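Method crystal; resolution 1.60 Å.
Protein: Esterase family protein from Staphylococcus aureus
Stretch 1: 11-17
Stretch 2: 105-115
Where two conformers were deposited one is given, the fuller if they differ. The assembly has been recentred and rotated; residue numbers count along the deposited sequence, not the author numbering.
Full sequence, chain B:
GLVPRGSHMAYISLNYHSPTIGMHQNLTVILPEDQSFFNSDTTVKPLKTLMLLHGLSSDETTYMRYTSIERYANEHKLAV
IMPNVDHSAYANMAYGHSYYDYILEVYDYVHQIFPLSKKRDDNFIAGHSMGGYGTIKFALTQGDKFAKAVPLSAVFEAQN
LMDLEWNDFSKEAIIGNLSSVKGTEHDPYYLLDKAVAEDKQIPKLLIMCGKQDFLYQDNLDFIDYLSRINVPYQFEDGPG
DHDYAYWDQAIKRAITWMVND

Stretch 1 11-17: YISLNYH
Stretch 2 105-115: EVYDYVHQIFP

This is a strand-on-helix packing contact, largely apolar and aromatic, closed at one end by a single tyrosine-to-glutamate hydrogen bond. Residues 11-17 are extended throughout, with phi/psi running from -101/121 at Tyr11 through -130/129 at Leu14 to -141/159 at Tyr16. Residues 105-113 are helical, near -60/-47 at first and loosening to -93/-12 at Ile113; Phe114, at -120/160, is the first to leave helical values. Bonds such as Tyr109 N to Glu105 O (2.8 Å) and Ile113 N to Tyr109 O (3.0 Å) hold the turns, and Phe114 N still reaches Val110 O at 3.0 Å.

The axes approach to 12.3 Å, and their N-to-C directions differ by 116°, so the register runs in reverse: Ile12 CA lies 11.1 Å from Phe114 CA, Leu14 CA lies 10.3 Å from Val110 CA, and Tyr16 CA lies 10.4 Å from Val106 CA. Such separations leave room for side chains between the backbones. Strand alternation supplies them: Ile12, Leu14 and Tyr16 point their CA-to-CB bonds toward the helix, whereas Tyr11, Ser13 and Asn15 make no contact with it.

At the Phe114 end, Ile12 (chi1 m, chi2 t) brings CD1 to 3.8 Å from CE1 of Phe114 (chi1 m, chi2 -67°), approaching that ring obliquely. Leu14 (chi1 t, chi2 152°) sits in the middle. Its CD2 lies 3.8 Å from CE2 of Tyr109, at the edge of that ring, while its CD1 lies 4.0 Å from CD1 of Ile113 (chi1 p, chi2 t) and 4.4 Å from CZ of Phe114. Leu14 CD1 also lies 4.3 Å from Tyr109 CE2, so both methyls approach that ring.

Tyr16 (chi1 77°, p; chi2 -67°) has the largest area covered by the opposing stretch, 87 Å² of its surface. Tyr109 (chi1 t, chi2 45°) places CE2 over one face of the Tyr16 ring, 3.8 Å from Tyr16 CD2. With centroids 4.9 Å apart and planes at 31°, the pair is oblique. Tyr16 OH donates to Glu105 OE1 at 2.7 Å, with the acceptor near the plane of the Tyr16 ring; the extended start of the Glu105 side chain (chi1 and chi2 both t, chi3 109°) carries its carboxylate to the hydroxyl. Val106 (chi1 t), whose CA-to-CB bond points sideways, adds CG2 at 3.6 Å from Tyr16 OH. The two stretches together bury 341 Å².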

# COMPACT_ATOMS: atom_id res chain seq x y z
N TYR B 11 -5.32 -6.59 -0.93
CA TYR B 11 -6.14 -5.41 -0.69
C TYR B 11 -5.32 -4.44 0.15
O TYR B 11 -4.87 -4.80 1.24
CB TYR B 11 -7.44 -5.77 0.03
CG TYR B 11 -8.33 -4.53 0.10
CD1 TYR B 11 -8.17 -3.60 1.12
CD2 TYR B 11 -9.27 -4.27 -0.87
CE1 TYR B 11 -8.97 -2.48 1.17
CE2 TYR B 11 -10.05 -3.16 -0.82
CZ TYR B 11 -9.90 -2.26 0.19
OH TYR B 11 -10.72 -1.14 0.21
N ILE B 12 -5.09 -3.23 -0.36
CA ILE B 12 -4.17 -2.28 0.26
C ILE B 12 -4.88 -0.97 0.53
O ILE B 12 -5.53 -0.41 -0.37
CB ILE B 12 -2.92 -2.07 -0.63
CG1 ILE B 12 -2.30 -3.42 -0.97
CG2 ILE B 12 -1.99 -1.08 0.02
CD1 ILE B 12 -1.08 -3.32 -1.87
N SER B 13 -4.73 -0.46 1.75
CA SER B 13 -5.12 0.91 2.08
C SER B 13 -3.87 1.71 2.40
O SER B 13 -3.03 1.27 3.19
CB SER B 13 -6.08 0.96 3.26
OG SER B 13 -7.30 0.32 2.97
N LEU B 14 -3.73 2.88 1.78
CA LEU B 14 -2.54 3.71 1.97
C LEU B 14 -2.94 5.14 2.30
O LEU B 14 -3.75 5.74 1.59
CB LEU B 14 -1.69 3.67 0.68
CG LEU B 14 -0.31 4.31 0.61
CD1 LEU B 14 0.51 3.55 -0.43
CD2 LEU B 14 -0.38 5.79 0.27
N ASN B 15 -2.36 5.67 3.38
CA ASN B 15 -2.56 7.06 3.83
C ASN B 15 -1.21 7.74 3.71
O ASN B 15 -0.24 7.30 4.32
CB ASN B 15 -3.07 7.07 5.28
CG ASN B 15 -3.39 8.45 5.79
OD1 ASN B 15 -2.72 9.41 5.48
ND2 ASN B 15 -4.41 8.54 6.63
N TYR B 16 -1.12 8.80 2.91
CA TYR B 16 0.17 9.44 2.69
C TYR B 16 -0.03 10.95 2.64
O TYR B 16 -1.13 11.43 2.42
CB TYR B 16 0.87 8.93 1.41
CG TYR B 16 0.34 9.47 0.11
CD1 TYR B 16 -0.95 9.17 -0.36
CD2 TYR B 16 1.10 10.36 -0.62
CE1 TYR B 16 -1.42 9.72 -1.56
CE2 TYR B 16 0.63 10.91 -1.79
CZ TYR B 16 -0.62 10.60 -2.26
OH TYR B 16 -1.10 11.16 -3.42
N HIS B 17 1.05 11.68 2.89
CA HIS B 17 1.04 13.12 2.67
C HIS B 17 1.31 13.44 1.20
O HIS B 17 2.34 13.04 0.64
CB HIS B 17 2.09 13.81 3.55
CG HIS B 17 2.07 15.29 3.41
ND1 HIS B 17 2.81 15.96 2.46
CD2 HIS B 17 1.37 16.23 4.08
CE1 HIS B 17 2.58 17.26 2.57
NE2 HIS B 17 1.70 17.45 3.54
N GLU B 105 0.21 12.79 -9.82
CA GLU B 105 1.06 12.41 -8.70
C GLU B 105 0.74 10.99 -8.23
O GLU B 105 1.66 10.20 -7.99
CB GLU B 105 0.88 13.40 -7.55
CG GLU B 105 1.48 12.89 -6.23
CD GLU B 105 1.10 13.75 -5.05
OE1 GLU B 105 0.31 13.29 -4.23
OE2 GLU B 105 1.55 14.94 -5.00
N VAL B 106 -0.55 10.67 -8.08
CA VAL B 106 -0.92 9.32 -7.65
C VAL B 106 -0.36 8.31 -8.64
O VAL B 106 0.24 7.29 -8.25
CB VAL B 106 -2.44 9.17 -7.49
CG1 VAL B 106 -2.80 7.74 -7.21
CG2 VAL B 106 -2.95 10.07 -6.37
N TYR B 107 -0.55 8.57 -9.93
CA TYR B 107 -0.03 7.70 -10.98
C TYR B 107 1.47 7.48 -10.79
O TYR B 107 1.94 6.33 -10.76
CB TYR B 107 -0.32 8.30 -12.37
CG TYR B 107 0.17 7.42 -13.49
CD1 TYR B 107 1.53 7.40 -13.85
CD2 TYR B 107 -0.70 6.61 -14.20
CE1 TYR B 107 1.98 6.53 -14.86
CE2 TYR B 107 -0.26 5.78 -15.23
CZ TYR B 107 1.07 5.74 -15.55
OH TYR B 107 1.52 4.89 -16.55
N ASP B 108 2.22 8.56 -10.64
CA ASP B 108 3.67 8.45 -10.55
C ASP B 108 4.07 7.68 -9.29
O ASP B 108 4.92 6.79 -9.35
CB ASP B 108 4.30 9.84 -10.57
CG ASP B 108 4.31 10.47 -11.96
OD1 ASP B 108 4.00 9.78 -12.96
OD2 ASP B 108 4.63 11.68 -12.04
N TYR B 109 3.46 8.02 -8.14
CA TYR B 109 3.82 7.41 -6.86
C TYR B 109 3.58 5.90 -6.88
O TYR B 109 4.46 5.10 -6.52
CB TYR B 109 3.01 8.10 -5.76
CG TYR B 109 3.21 7.65 -4.33
CD1 TYR B 109 4.48 7.45 -3.79
CD2 TYR B 109 2.11 7.49 -3.50
CE1 TYR B 109 4.65 7.05 -2.49
CE2 TYR B 109 2.27 7.09 -2.19
CZ TYR B 109 3.55 6.89 -1.69
OH TYR B 109 3.70 6.51 -0.37
N VAL B 110 2.39 5.48 -7.33
CA VAL B 110 2.11 4.04 -7.24
C VAL B 110 2.93 3.26 -8.25
O VAL B 110 3.25 2.10 -8.02
CB VAL B 110 0.60 3.74 -7.40
CG1 VAL B 110 -0.17 4.43 -6.25
CG2 VAL B 110 0.04 4.10 -8.76
N HIS B 111 3.28 3.87 -9.39
CA HIS B 111 4.13 3.17 -10.35
C HIS B 111 5.59 3.13 -9.89
O HIS B 111 6.31 2.21 -10.27
CB HIS B 111 4.05 3.78 -11.74
CG HIS B 111 2.78 3.45 -12.47
ND1 HIS B 111 1.59 4.12 -12.24
CD2 HIS B 111 2.51 2.56 -13.45
CE1 HIS B 111 0.65 3.63 -13.03
NE2 HIS B 111 1.20 2.69 -13.78
N GLN B 112 6.01 4.04 -9.02
CA GLN B 112 7.34 3.92 -8.43
C GLN B 112 7.39 2.86 -7.35
O GLN B 112 8.34 2.07 -7.28
CB GLN B 112 7.82 5.26 -7.85
CG GLN B 112 8.08 6.36 -8.87
CD GLN B 112 9.21 6.05 -9.83
OE1 GLN B 112 10.37 6.05 -9.43
NE2 GLN B 112 8.89 5.79 -11.08
N ILE B 113 6.39 2.85 -6.44
CA ILE B 113 6.51 2.00 -5.25
C ILE B 113 5.87 0.62 -5.38
O ILE B 113 6.10 -0.24 -4.51
CB ILE B 113 5.93 2.63 -3.96
CG1 ILE B 113 4.43 2.90 -4.02
CG2 ILE B 113 6.65 3.90 -3.60
CD1 ILE B 113 3.80 3.15 -2.63
N PHE B 114 5.07 0.38 -6.42
CA PHE B 114 4.44 -0.91 -6.64
C PHE B 114 4.86 -1.52 -7.98
O PHE B 114 5.32 -0.82 -8.90
CB PHE B 114 2.90 -0.85 -6.61
CG PHE B 114 2.31 -0.56 -5.26
CD1 PHE B 114 2.43 -1.48 -4.23
CD2 PHE B 114 1.59 0.59 -5.04
CE1 PHE B 114 1.86 -1.21 -2.99
CE2 PHE B 114 1.03 0.85 -3.82
CZ PHE B 114 1.17 -0.06 -2.79
N PRO B 115 4.69 -2.85 -8.14
CA PRO B 115 5.11 -3.52 -9.40
C PRO B 115 4.07 -3.39 -10.52
O PRO B 115 3.41 -4.35 -10.94
CB PRO B 115 5.30 -4.97 -8.95
CG PRO B 115 4.28 -5.14 -7.85
CD PRO B 115 4.29 -3.81 -7.10